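Local coordinates for SusD superfamily protein (Bacteroides vulgatus ATCC 8482, PDB 3JQ0), which probably binds glycans or other nutrients at the bacterial outer membrane, at residues A[255-261]-A[355-359]; A[263-269]-A[292-298]; A[309-315]-A[437-443]; A[386-390]-A[406-411]. One frame throughout, in Å; residues are numbered along the deposited sequence. Where two conformers were deposited one is given.

Contact 1 (A[255-261]-A[355-359]); sequences EMWGGYY and FLDDF
The backbones of 255-261 and 355-359 meet through a single hydrogen bond, Met256 N to Phe355 O at 2.9 Å, the donor lying nearly in line with the carbonyl, and neither segment is regular helix or strand until Phe359 starts strand 359-363. Two aromatic pairs carry the packing. Trp257 sends the NE1 edge of its indole over the centre of the Phe359 ring, NE1 standing 3.4 Å from Phe359 CD1, in an edge-to-face arrangement with the planes 86° apart. The second pair is offset, the edge of Tyr261 turned toward the face of Phe355, with Tyr261 CE2 3.7 Å from Phe355 CD1 and the planes at 60°. Between the pairs runs the selenomethionine side chain of Met256. In one of its two conformers, with CG anti to the backbone N (chi1 -172°), the chain reaches toward 355-359; its SE passes 4.0 Å from Asp357 CB, and CE ends beside Phe359 CD1 while also lying over the rims of the Trp257 and Tyr261 rings. At the outer margin Glu255 lies alongside Phe355. Its carboxylate is held mainly by a salt bridge to Arg262, and a water links OE2, by a weak bond, to Phe355 N. Asp357 OD2 accepts from Gly344 N, and Asp358 OD1 pairs with Lys238. Trp257 also stacks with Phe31. Two edge-to-face aromatic pairs with a selenomethionine between them thus pack the loop before helix 262-265 against the start of strand 359-363, which pairs antiparallel with strand 243-247.

Contact 2 (A[263-269]-A[292-298]); sequences MRLIPAQ and LNGLTQL
Arg264 O accepts two backbone N-H groups from 292-298: Gln297 N at 2.8 Å, from above the carbonyl plane, and Leu298 N at 3.2 Å, nearly in line with the C=O. Farther along, Gly294 N donates to Pro267 O at 2.9 Å, and a weak bond runs from Ile266 N to Leu295 O. Leu265 and Thr296 are paired in a single beta bridge. Gly294 comes close against Ile266; a side chain there would collide with Ile266 CB.

Side chains add polar links. Asn293 turns its CG anti to the backbone N (chi1 -168°), which brings OD1 to Gln269 N at 2.9 Å in a nearly straight bond of 171°, at the start of helix 269-275. Gln297 lies alongside Arg264 with OE1 over one face of the guanidinium, 3.2 Å from NE, where no N-H points at it; Arg264 NH1 instead donates to Met263 O at 2.8 Å.

Apolar contacts complete the pairing: Met263 CE against Leu295 CD2, Leu265 CD2 against Leu298 CB at 3.9 Å, and Pro267 CG against Leu292 CD1. Pro267 and Leu292 both rest on Ile338 of strand 332-339, Leu265 and Leu298 both reach Tyr41 of strand 41-43, and Arg264 and Leu298 touch helix 27-34, which places the pair between these elements just ahead of strand 299-300.

Contact 3 (A[309-315]-A[437-443]); sequences FRNNDTR and ERLREFM. With SO4 (sulfate ion), chain I.
A buried salt-bridge network centred on Arg315, the first residue of helix 315-319, ties the preceding loop to the C-terminal end of helix 430-441. Within its own segment Arg315 grips Asp313 side-on, NH2 donating to OD2 at 2.9 Å and NE to OD1, while Asp313 OD1 also accepts the backbone N of Arg315 in a capping bond. Across the contact NH1 and NH2 both point at Glu437 OE2, from one face of its carboxylate, NH1 at 2.8 Å. NH1 reaches Glu441 OE1 as well, at 2.9 Å. The guanidinium is thus ringed in its plane by three carboxylates, while Arg440 CB sits over the centre of one face, 3.7 Å from Arg315 CZ. Arg440 slides past Phe309 in the opposite direction, and its NE donates to Gly308 O. Phe309 presents its ring edge to Met443, CZ lying 3.9 Å from SE in a Met-aromatic contact. At the solvent side Arg310 NE and NH2 and Asn311 N hold a sulfate, probably from the crystallisation liquor. An alanine in place of Arg315 would be likely to leave Asp313, Glu437 and Glu441 without their shared positive partner, their negative charges near one another and less well balanced. Glu441 OE2 is also bridged to Arg363 and Arg392, and Glu437 OE1 to Arg390, so the buried negative charges are shared among several arginines, which probably keeps the carboxylates ionised.

Contact 4 (A[386-390]-A[406-411]); sequences INAVR and IAYPND
In Tyr408 CG stands anti to the backbone N (chi1 180°), and Asn387 has CG anti to its carbonyl carbon (chi1 -78°), which sends its amide across to the tyrosine's main chain. The amide bonds this one residue twice: Tyr408 N donates to Asn387 OD1 at 2.8 Å, and Asn387 ND2 donates to Tyr408 O at 3.2 Å, each donor in the carbonyl plane on a lone pair. A leucine at Asn387 would probably leave Tyr408 N and O without these mates and the loop at Tyr408 less tied to helix 383-394. Ile386 CD1 sits over the ring centre of Tyr408, 3.9 Å from the centroid, a CH-pi contact, with Pro409 CB over the opposite face. Arg390 NH1 makes a weak bond to Ile406 O at 3.1 Å, but Arg390 is held more firmly by salt bridges from NE to Glu437 and from NH2 to Asp426. Tyr408 CB lies over one face of its guanidinium; over the other, Asp411 OD2 is near by charge alone, its carboxylate being bound by Tyr417, Arg310 and Arg440. Helix 383-394 thereby holds the loop between helices 403-406 and 414-417, with helices 396-401 and 430-441 packing alongside.

From the N terminus, contact 1 opens first, at 255-261, and contact 2 begins just afterwards. Contact 2 closes a short loop at 292-298, lying wholly within the longer loop that contact 1 completes at 355-359; the two touch, Trp257 meeting Leu265 and Phe355 meeting Ile266 and Leu292. Contact 3 opens at 309-315, before contact 1 has closed, so these two cross, and it ends at 437-443. Its loop encloses contact 4, which joins 386-390 to 406-411. Salt bridges run between contacts 3 and 4: Glu437 with Arg390 joins helices 430-441 and 383-394, and Arg310 with Asp411 joins the loops before helices 315-319 and 414-417.

Contact 1 (A[255-261]-A[355-359])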
# COMPACT_ATOMS: atom_id res chain seq x y z
N GLU A 255 17.41 -1.61 2.41
CA GLU A 255 16.58 -2.35 3.36
C GLU A 255 15.12 -1.98 3.10
O GLU A 255 14.83 -0.84 2.72
CB GLU A 255 16.97 -1.96 4.80
CG GLU A 255 16.26 -2.78 5.83
CD GLU A 255 16.59 -2.48 7.28
OE1 GLU A 255 17.53 -1.72 7.55
OE2 GLU A 255 15.82 -3.00 8.14
N MSE A 256 14.18 -2.88 3.30
CA MSE A 256 12.80 -2.52 3.08
C MSE A 256 12.43 -1.28 3.92
O MSE A 256 12.75 -1.17 5.11
CB MSE A 256 11.88 -3.70 3.36
CG MSE A 256 10.46 -3.40 2.94
SE MSE A 256 9.24 -4.89 3.03
CE MSE A 256 7.99 -4.12 4.35
N TRP A 257 11.78 -0.32 3.26
CA TRP A 257 11.38 0.94 3.85
C TRP A 257 12.57 1.75 4.41
O TRP A 257 12.39 2.57 5.29
CB TRP A 257 10.29 0.77 4.91
CG TRP A 257 8.97 0.25 4.43
CD1 TRP A 257 8.61 -0.18 3.19
CD2 TRP A 257 7.82 0.09 5.26
NE1 TRP A 257 7.31 -0.61 3.23
CE2 TRP A 257 6.81 -0.45 4.48
CE3 TRP A 257 7.57 0.35 6.61
CZ2 TRP A 257 5.57 -0.80 5.00
CZ3 TRP A 257 6.34 0.05 7.12
CH2 TRP A 257 5.36 -0.54 6.33
N GLY A 258 13.79 1.48 3.91
CA GLY A 258 14.95 2.17 4.41
C GLY A 258 15.21 1.98 5.88
O GLY A 258 15.84 2.81 6.51
N GLY A 259 14.76 0.84 6.42
CA GLY A 259 14.89 0.53 7.83
C GLY A 259 13.66 0.83 8.66
O GLY A 259 13.64 0.40 9.82
N TYR A 260 12.69 1.56 8.12
CA TYR A 260 11.53 1.99 8.87
C TYR A 260 10.50 0.90 9.10
O TYR A 260 9.57 1.11 9.87
CB TYR A 260 10.92 3.27 8.27
CG TYR A 260 11.84 4.47 8.39
CD1 TYR A 260 12.00 5.12 9.62
CD2 TYR A 260 12.60 4.91 7.34
CE1 TYR A 260 12.89 6.22 9.76
CE2 TYR A 260 13.48 6.01 7.47
CZ TYR A 260 13.64 6.63 8.69
OH TYR A 260 14.50 7.69 8.84
N TYR A 261 10.60 -0.23 8.40
CA TYR A 261 9.74 -1.40 8.72
C TYR A 261 10.22 -1.99 10.04
O TYR A 261 9.50 -2.04 11.04
CB TYR A 261 9.72 -2.39 7.57
CG TYR A 261 8.86 -3.59 7.82
CD1 TYR A 261 7.48 -3.49 7.66
CD2 TYR A 261 9.38 -4.78 8.23
CE1 TYR A 261 6.63 -4.56 7.85
CE2 TYR A 261 8.52 -5.88 8.45
CZ TYR A 261 7.13 -5.74 8.23
OH TYR A 261 6.27 -6.81 8.39
N PHE A 355 15.39 -7.47 7.13
CA PHE A 355 14.14 -7.12 6.44
C PHE A 355 14.42 -6.60 5.05
O PHE A 355 14.40 -5.39 4.78
CB PHE A 355 13.32 -6.17 7.33
CG PHE A 355 12.85 -6.87 8.57
CD1 PHE A 355 11.76 -7.72 8.52
CD2 PHE A 355 13.52 -6.77 9.77
CE1 PHE A 355 11.31 -8.42 9.62
CE2 PHE A 355 13.05 -7.45 10.93
CZ PHE A 355 11.96 -8.28 10.82
N LEU A 356 14.67 -7.58 4.18
CA LEU A 356 15.11 -7.36 2.80
C LEU A 356 14.09 -7.80 1.78
O LEU A 356 14.43 -7.96 0.61
CB LEU A 356 16.45 -8.06 2.59
CG LEU A 356 17.58 -7.58 3.49
CD1 LEU A 356 18.87 -8.46 3.23
CD2 LEU A 356 17.91 -6.13 3.30
N ASP A 357 12.83 -7.98 2.20
CA ASP A 357 11.78 -8.31 1.27
C ASP A 357 11.56 -7.18 0.28
O ASP A 357 11.76 -6.00 0.61
CB ASP A 357 10.44 -8.53 1.98
CG ASP A 357 10.45 -9.75 2.83
OD1 ASP A 357 10.62 -10.85 2.28
OD2 ASP A 357 10.21 -9.60 4.05
N ASP A 358 11.10 -7.54 -0.92
CA ASP A 358 10.54 -6.53 -1.80
C ASP A 358 9.24 -5.99 -1.21
O ASP A 358 8.57 -6.68 -0.45
CB ASP A 358 10.23 -7.12 -3.19
CG ASP A 358 11.47 -7.42 -4.02
OD1 ASP A 358 12.60 -7.07 -3.60
OD2 ASP A 358 11.26 -8.00 -5.12
N PHE A 359 8.89 -4.75 -1.53
CA PHE A 359 7.66 -4.14 -1.05
C PHE A 359 6.68 -3.99 -2.19
O PHE A 359 6.89 -3.18 -3.10
CB PHE A 359 7.89 -2.78 -0.42
CG PHE A 359 6.64 -2.17 0.14
CD1 PHE A 359 5.91 -2.85 1.10
CD2 PHE A 359 6.17 -0.97 -0.30
CE1 PHE A 359 4.78 -2.32 1.64
CE2 PHE A 359 5.01 -0.42 0.27
CZ PHE A 359 4.31 -1.12 1.23
O HOH W 1 16.92 -5.50 8.51

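Contact 2 (A[263-269]-A[292-298])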
# COMPACT_ATOMS: atom_id res chain seq x y z
N MSE A 263 12.18 -0.63 12.15
CA MSE A 263 12.26 0.35 13.23
C MSE A 263 10.93 1.03 13.58
O MSE A 263 10.92 1.89 14.47
CB MSE A 263 13.33 1.40 12.93
CG MSE A 263 14.74 0.83 12.94
SE MSE A 263 15.31 0.22 14.68
CE MSE A 263 15.46 1.95 15.57
N ARG A 264 9.83 0.61 12.95
CA ARG A 264 8.51 1.10 13.35
C ARG A 264 7.48 0.02 13.67
O ARG A 264 6.51 0.34 14.35
CB ARG A 264 7.95 2.10 12.31
CG ARG A 264 8.81 3.32 12.08
CD ARG A 264 8.70 4.31 13.19
NE ARG A 264 9.59 5.46 13.04
CZ ARG A 264 10.77 5.61 13.62
NH1 ARG A 264 11.35 4.67 14.32
NH2 ARG A 264 11.38 6.80 13.51
N LEU A 265 7.63 -1.21 13.15
CA LEU A 265 6.59 -2.21 13.24
C LEU A 265 7.02 -3.51 13.94
O LEU A 265 6.18 -4.38 14.09
CB LEU A 265 6.04 -2.55 11.84
CG LEU A 265 5.14 -1.47 11.24
CD1 LEU A 265 4.77 -1.85 9.81
CD2 LEU A 265 3.90 -1.29 12.07
N ILE A 266 8.31 -3.69 14.28
CA ILE A 266 8.81 -5.02 14.67
C ILE A 266 9.18 -5.04 16.15
O ILE A 266 9.68 -4.05 16.69
CB ILE A 266 10.01 -5.39 13.73
CG1 ILE A 266 9.53 -5.59 12.31
CG2 ILE A 266 10.85 -6.60 14.23
CD1 ILE A 266 8.53 -6.71 12.09
N PRO A 267 8.92 -6.17 16.85
CA PRO A 267 9.23 -6.25 18.29
C PRO A 267 10.73 -6.31 18.56
O PRO A 267 11.51 -6.78 17.74
CB PRO A 267 8.59 -7.59 18.70
CG PRO A 267 8.62 -8.41 17.41
CD PRO A 267 8.28 -7.39 16.37
N ALA A 268 11.11 -5.92 19.77
CA ALA A 268 12.46 -6.11 20.26
C ALA A 268 12.78 -7.59 20.53
O ALA A 268 11.96 -8.31 21.09
CB ALA A 268 12.69 -5.33 21.55
N GLN A 269 13.98 -7.98 20.13
CA GLN A 269 14.43 -9.33 20.37
C GLN A 269 14.34 -9.71 21.86
O GLN A 269 13.98 -10.82 22.20
CB GLN A 269 15.84 -9.51 19.83
CG GLN A 269 16.39 -10.90 19.93
CD GLN A 269 17.69 -11.05 19.17
OE1 GLN A 269 18.64 -10.27 19.36
NE2 GLN A 269 17.71 -11.97 18.22
N LEU A 292 13.74 -12.06 15.52
CA LEU A 292 13.14 -10.75 15.20
C LEU A 292 13.74 -9.69 16.10
O LEU A 292 13.78 -9.88 17.30
CB LEU A 292 11.63 -10.79 15.37
CG LEU A 292 10.87 -11.79 14.51
CD1 LEU A 292 9.36 -11.78 14.92
CD2 LEU A 292 11.04 -11.58 13.00
N ASN A 293 14.10 -8.53 15.54
CA ASN A 293 14.59 -7.42 16.34
C ASN A 293 14.34 -6.11 15.68
O ASN A 293 14.87 -5.83 14.62
CB ASN A 293 16.09 -7.52 16.60
CG ASN A 293 16.55 -6.54 17.64
OD1 ASN A 293 15.87 -6.36 18.68
ND2 ASN A 293 17.69 -5.92 17.40
N GLY A 294 13.55 -5.28 16.27
CA GLY A 294 13.21 -3.99 15.76
C GLY A 294 12.65 -3.13 16.85
O GLY A 294 12.84 -3.38 18.04
N LEU A 295 11.95 -2.08 16.46
CA LEU A 295 11.27 -1.18 17.35
C LEU A 295 9.84 -0.99 16.85
O LEU A 295 9.64 -0.82 15.65
CB LEU A 295 12.02 0.14 17.37
CG LEU A 295 11.72 1.21 18.39
CD1 LEU A 295 12.33 0.82 19.70
CD2 LEU A 295 12.36 2.58 17.94
N THR A 296 8.85 -1.03 17.75
CA THR A 296 7.47 -0.84 17.39
C THR A 296 6.97 0.50 17.89
O THR A 296 6.92 0.74 19.12
CB THR A 296 6.59 -1.97 17.97
OG1 THR A 296 7.09 -3.21 17.49
CG2 THR A 296 5.13 -1.83 17.61
N GLN A 297 6.61 1.38 16.95
CA GLN A 297 5.93 2.64 17.29
C GLN A 297 4.50 2.77 16.77
O GLN A 297 3.78 3.65 17.22
CB GLN A 297 6.77 3.84 16.78
CG GLN A 297 8.10 3.98 17.47
CD GLN A 297 8.88 5.17 17.07
OE1 GLN A 297 8.57 5.82 16.06
NE2 GLN A 297 9.94 5.47 17.82
N LEU A 298 4.08 1.85 15.88
CA LEU A 298 2.72 1.72 15.41
C LEU A 298 2.28 0.31 15.77
O LEU A 298 2.93 -0.66 15.35
CB LEU A 298 2.63 1.91 13.89
CG LEU A 298 2.62 3.35 13.35
CD1 LEU A 298 2.77 3.35 11.83
CD2 LEU A 298 1.33 4.11 13.83

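Contact 3 (A[309-315]-A[437-443])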
# COMPACT_ATOMS: atom_id res chain seq x y z
N PHE A 309 -10.18 -11.83 10.99
CA PHE A 309 -10.15 -12.97 10.04
C PHE A 309 -10.98 -14.10 10.57
O PHE A 309 -10.95 -14.42 11.77
CB PHE A 309 -8.70 -13.46 9.89
CG PHE A 309 -7.75 -12.41 9.38
CD1 PHE A 309 -7.12 -11.59 10.28
CD2 PHE A 309 -7.48 -12.28 8.03
CE1 PHE A 309 -6.21 -10.60 9.85
CE2 PHE A 309 -6.58 -11.30 7.59
CZ PHE A 309 -5.97 -10.48 8.50
N ARG A 310 -11.67 -14.76 9.67
CA ARG A 310 -12.35 -16.00 10.00
C ARG A 310 -11.35 -17.13 10.18
O ARG A 310 -10.25 -17.13 9.61
CB ARG A 310 -13.35 -16.39 8.89
CG ARG A 310 -14.38 -15.33 8.53
CD ARG A 310 -15.25 -14.89 9.72
NE ARG A 310 -15.89 -16.01 10.43
CZ ARG A 310 -16.95 -16.68 9.98
NH1 ARG A 310 -17.60 -16.28 8.92
NH2 ARG A 310 -17.39 -17.73 10.65
N ASN A 311 -11.77 -18.15 10.94
CA ASN A 311 -10.90 -19.28 11.12
C ASN A 311 -10.54 -19.90 9.76
O ASN A 311 -11.37 -19.99 8.85
CB ASN A 311 -11.57 -20.32 12.00
CG ASN A 311 -11.71 -19.89 13.47
OD1 ASN A 311 -11.21 -18.87 13.96
ND2 ASN A 311 -12.44 -20.72 14.19
N ASN A 312 -9.30 -20.33 9.66
CA ASN A 312 -8.75 -20.99 8.50
C ASN A 312 -8.46 -20.06 7.31
O ASN A 312 -8.00 -20.54 6.26
CB ASN A 312 -9.61 -22.21 8.11
CG ASN A 312 -9.79 -23.15 9.28
OD1 ASN A 312 -10.91 -23.33 9.82
ND2 ASN A 312 -8.67 -23.62 9.74
N ASP A 313 -8.62 -18.75 7.48
CA ASP A 313 -8.11 -17.79 6.52
C ASP A 313 -6.60 -17.69 6.80
O ASP A 313 -6.18 -17.19 7.84
CB ASP A 313 -8.82 -16.45 6.70
CG ASP A 313 -8.33 -15.40 5.76
OD1 ASP A 313 -7.25 -15.52 5.13
OD2 ASP A 313 -9.07 -14.36 5.64
N THR A 314 -5.78 -18.19 5.89
CA THR A 314 -4.35 -18.22 6.13
C THR A 314 -3.71 -16.83 6.19
O THR A 314 -2.60 -16.67 6.71
CB THR A 314 -3.56 -19.08 5.09
OG1 THR A 314 -3.45 -18.32 3.88
CG2 THR A 314 -4.17 -20.43 4.83
N ARG A 315 -4.44 -15.81 5.73
CA ARG A 315 -3.90 -14.46 5.84
C ARG A 315 -3.74 -14.02 7.30
O ARG A 315 -2.96 -13.14 7.60
CB ARG A 315 -4.77 -13.45 5.12
CG ARG A 315 -4.90 -13.76 3.64
CD ARG A 315 -5.83 -12.80 2.93
NE ARG A 315 -7.22 -13.05 3.35
CZ ARG A 315 -8.29 -12.68 2.67
NH1 ARG A 315 -8.19 -11.91 1.60
NH2 ARG A 315 -9.48 -13.05 3.10
N GLU A 437 -12.55 -7.28 2.38
CA GLU A 437 -11.61 -8.14 1.67
C GLU A 437 -10.26 -7.44 1.54
O GLU A 437 -9.21 -8.07 1.75
CB GLU A 437 -12.15 -8.57 0.33
CG GLU A 437 -11.45 -9.81 -0.20
CD GLU A 437 -11.72 -11.04 0.64
OE1 GLU A 437 -12.84 -11.13 1.23
OE2 GLU A 437 -10.82 -11.89 0.76
N ARG A 438 -10.26 -6.16 1.19
CA ARG A 438 -9.03 -5.42 1.06
C ARG A 438 -8.32 -5.26 2.39
O ARG A 438 -7.08 -5.28 2.45
CB ARG A 438 -9.26 -4.04 0.40
CG ARG A 438 -9.64 -4.14 -1.05
CD ARG A 438 -9.77 -2.77 -1.71
NE ARG A 438 -8.53 -2.07 -1.83
CZ ARG A 438 -7.62 -2.28 -2.74
NH1 ARG A 438 -7.75 -3.24 -3.64
NH2 ARG A 438 -6.53 -1.51 -2.77
N LEU A 439 -9.07 -5.10 3.47
CA LEU A 439 -8.48 -5.00 4.80
C LEU A 439 -7.69 -6.29 5.11
O LEU A 439 -6.55 -6.26 5.54
CB LEU A 439 -9.56 -4.71 5.86
CG LEU A 439 -9.10 -4.69 7.31
CD1 LEU A 439 -7.93 -3.78 7.59
CD2 LEU A 439 -10.27 -4.41 8.20
N ARG A 440 -8.36 -7.42 4.90
CA ARG A 440 -7.74 -8.71 5.14
C ARG A 440 -6.54 -8.95 4.24
O ARG A 440 -5.57 -9.63 4.66
CB ARG A 440 -8.80 -9.82 4.96
CG ARG A 440 -9.83 -9.83 6.07
CD ARG A 440 -10.92 -10.86 5.83
NE ARG A 440 -11.80 -10.95 7.00
CZ ARG A 440 -13.00 -11.51 7.03
NH1 ARG A 440 -13.57 -11.93 5.92
NH2 ARG A 440 -13.62 -11.60 8.19
N GLU A 441 -6.57 -8.49 3.00
CA GLU A 441 -5.60 -8.82 1.99
C GLU A 441 -4.33 -7.93 2.12
O GLU A 441 -3.25 -8.41 1.76
CB GLU A 441 -6.25 -8.62 0.61
CG GLU A 441 -5.42 -9.06 -0.57
CD GLU A 441 -5.10 -10.56 -0.65
OE1 GLU A 441 -5.90 -11.35 -0.09
OE2 GLU A 441 -4.10 -10.91 -1.36
N PHE A 442 -4.46 -6.68 2.57
CA PHE A 442 -3.44 -5.67 2.35
C PHE A 442 -2.86 -5.05 3.61
O PHE A 442 -2.27 -3.97 3.55
CB PHE A 442 -3.94 -4.55 1.41
CG PHE A 442 -4.21 -5.06 0.00
CD1 PHE A 442 -3.14 -5.47 -0.80
CD2 PHE A 442 -5.49 -5.13 -0.51
CE1 PHE A 442 -3.37 -5.95 -2.10
CE2 PHE A 442 -5.70 -5.60 -1.77
CZ PHE A 442 -4.67 -6.07 -2.54
N MSE A 443 -2.91 -5.73 4.76
CA MSE A 443 -2.25 -5.17 5.93
C MSE A 443 -0.81 -4.87 5.65
O MSE A 443 -0.10 -5.70 5.04
CB MSE A 443 -2.35 -6.13 7.15
CG MSE A 443 -3.73 -6.46 7.60
SE MSE A 443 -3.75 -7.38 9.29
CE MSE A 443 -3.43 -5.80 10.39
S SO4 I . -14.91 -18.15 13.38
O1 SO4 I . -14.51 -17.31 14.54
O2 SO4 I . -16.35 -18.36 13.28
O3 SO4 I . -14.29 -17.44 12.31
O4 SO4 I . -14.37 -19.43 13.75
O HOH W 2 -12.59 -12.86 3.38

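Contact 4 (A[386-390]-A[406-411])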
# COMPACT_ATOMS: atom_id res chain seq x y z
N ILE A 386 -14.15 -11.39 -5.90
CA ILE A 386 -14.07 -11.54 -4.45
C ILE A 386 -13.71 -12.99 -4.11
O ILE A 386 -12.85 -13.26 -3.29
CB ILE A 386 -15.36 -11.09 -3.73
CG1 ILE A 386 -15.64 -9.61 -4.01
CG2 ILE A 386 -15.29 -11.40 -2.26
CD1 ILE A 386 -16.99 -9.11 -3.52
N ASN A 387 -14.42 -13.94 -4.73
CA ASN A 387 -14.19 -15.34 -4.41
C ASN A 387 -12.88 -15.88 -4.94
O ASN A 387 -12.36 -16.82 -4.34
CB ASN A 387 -15.39 -16.21 -4.81
CG ASN A 387 -16.50 -16.09 -3.82
OD1 ASN A 387 -16.28 -15.79 -2.66
ND2 ASN A 387 -17.75 -16.32 -4.26
N ALA A 388 -12.29 -15.30 -6.00
CA ALA A 388 -10.95 -15.74 -6.43
C ALA A 388 -9.96 -15.41 -5.29
O ALA A 388 -9.10 -16.23 -4.96
CB ALA A 388 -10.56 -15.02 -7.73
N VAL A 389 -10.05 -14.22 -4.72
CA VAL A 389 -9.20 -13.79 -3.64
C VAL A 389 -9.45 -14.64 -2.38
O VAL A 389 -8.51 -15.11 -1.70
CB VAL A 389 -9.28 -12.30 -3.39
CG1 VAL A 389 -8.45 -11.90 -2.17
CG2 VAL A 389 -8.84 -11.54 -4.61
N ARG A 390 -10.72 -14.87 -2.03
CA ARG A 390 -11.03 -15.70 -0.87
C ARG A 390 -10.57 -17.14 -1.03
O ARG A 390 -10.03 -17.73 -0.10
CB ARG A 390 -12.53 -15.67 -0.54
CG ARG A 390 -13.03 -14.33 -0.08
CD ARG A 390 -14.48 -14.34 0.34
NE ARG A 390 -14.86 -13.03 0.85
CZ ARG A 390 -16.04 -12.75 1.38
NH1 ARG A 390 -16.96 -13.70 1.50
NH2 ARG A 390 -16.35 -11.53 1.72
N ILE A 406 -18.09 -19.08 4.13
CA ILE A 406 -17.05 -18.09 3.89
C ILE A 406 -16.93 -17.62 2.45
O ILE A 406 -16.23 -16.62 2.21
CB ILE A 406 -15.68 -18.49 4.52
CG1 ILE A 406 -15.22 -19.88 4.18
CG2 ILE A 406 -15.74 -18.27 6.05
CD1 ILE A 406 -14.94 -20.13 2.77
N ALA A 407 -17.59 -18.25 1.47
CA ALA A 407 -17.61 -17.68 0.13
C ALA A 407 -18.54 -16.48 0.13
O ALA A 407 -19.50 -16.41 0.89
CB ALA A 407 -18.08 -18.69 -0.93
N TYR A 408 -18.24 -15.49 -0.71
CA TYR A 408 -19.16 -14.37 -0.91
C TYR A 408 -20.43 -14.90 -1.57
O TYR A 408 -20.31 -15.64 -2.55
CB TYR A 408 -18.49 -13.32 -1.80
CG TYR A 408 -19.35 -12.11 -2.08
CD1 TYR A 408 -19.49 -11.10 -1.13
CD2 TYR A 408 -20.04 -11.98 -3.27
CE1 TYR A 408 -20.31 -10.01 -1.37
CE2 TYR A 408 -20.87 -10.89 -3.51
CZ TYR A 408 -21.02 -9.92 -2.55
OH TYR A 408 -21.82 -8.84 -2.74
N PRO A 409 -21.63 -14.50 -1.11
CA PRO A 409 -21.95 -13.45 -0.14
C PRO A 409 -22.41 -14.01 1.22
O PRO A 409 -23.31 -13.47 1.87
CB PRO A 409 -23.11 -12.73 -0.81
CG PRO A 409 -23.92 -13.87 -1.37
CD PRO A 409 -22.86 -14.87 -1.86
N ASN A 410 -21.74 -15.08 1.69
CA ASN A 410 -22.20 -15.84 2.83
C ASN A 410 -21.40 -15.66 4.11
O ASN A 410 -21.71 -16.26 5.12
CB ASN A 410 -22.19 -17.35 2.47
CG ASN A 410 -22.97 -17.64 1.23
OD1 ASN A 410 -24.04 -17.05 1.00
ND2 ASN A 410 -22.44 -18.51 0.39
N ASP A 411 -20.39 -14.79 4.07
CA ASP A 411 -19.52 -14.55 5.22
C ASP A 411 -20.20 -13.56 6.16
O ASP A 411 -19.94 -12.34 6.09
CB ASP A 411 -18.13 -14.15 4.78
CG ASP A 411 -17.15 -13.91 5.91
OD1 ASP A 411 -17.52 -14.04 7.08
OD2 ASP A 411 -16.00 -13.51 5.55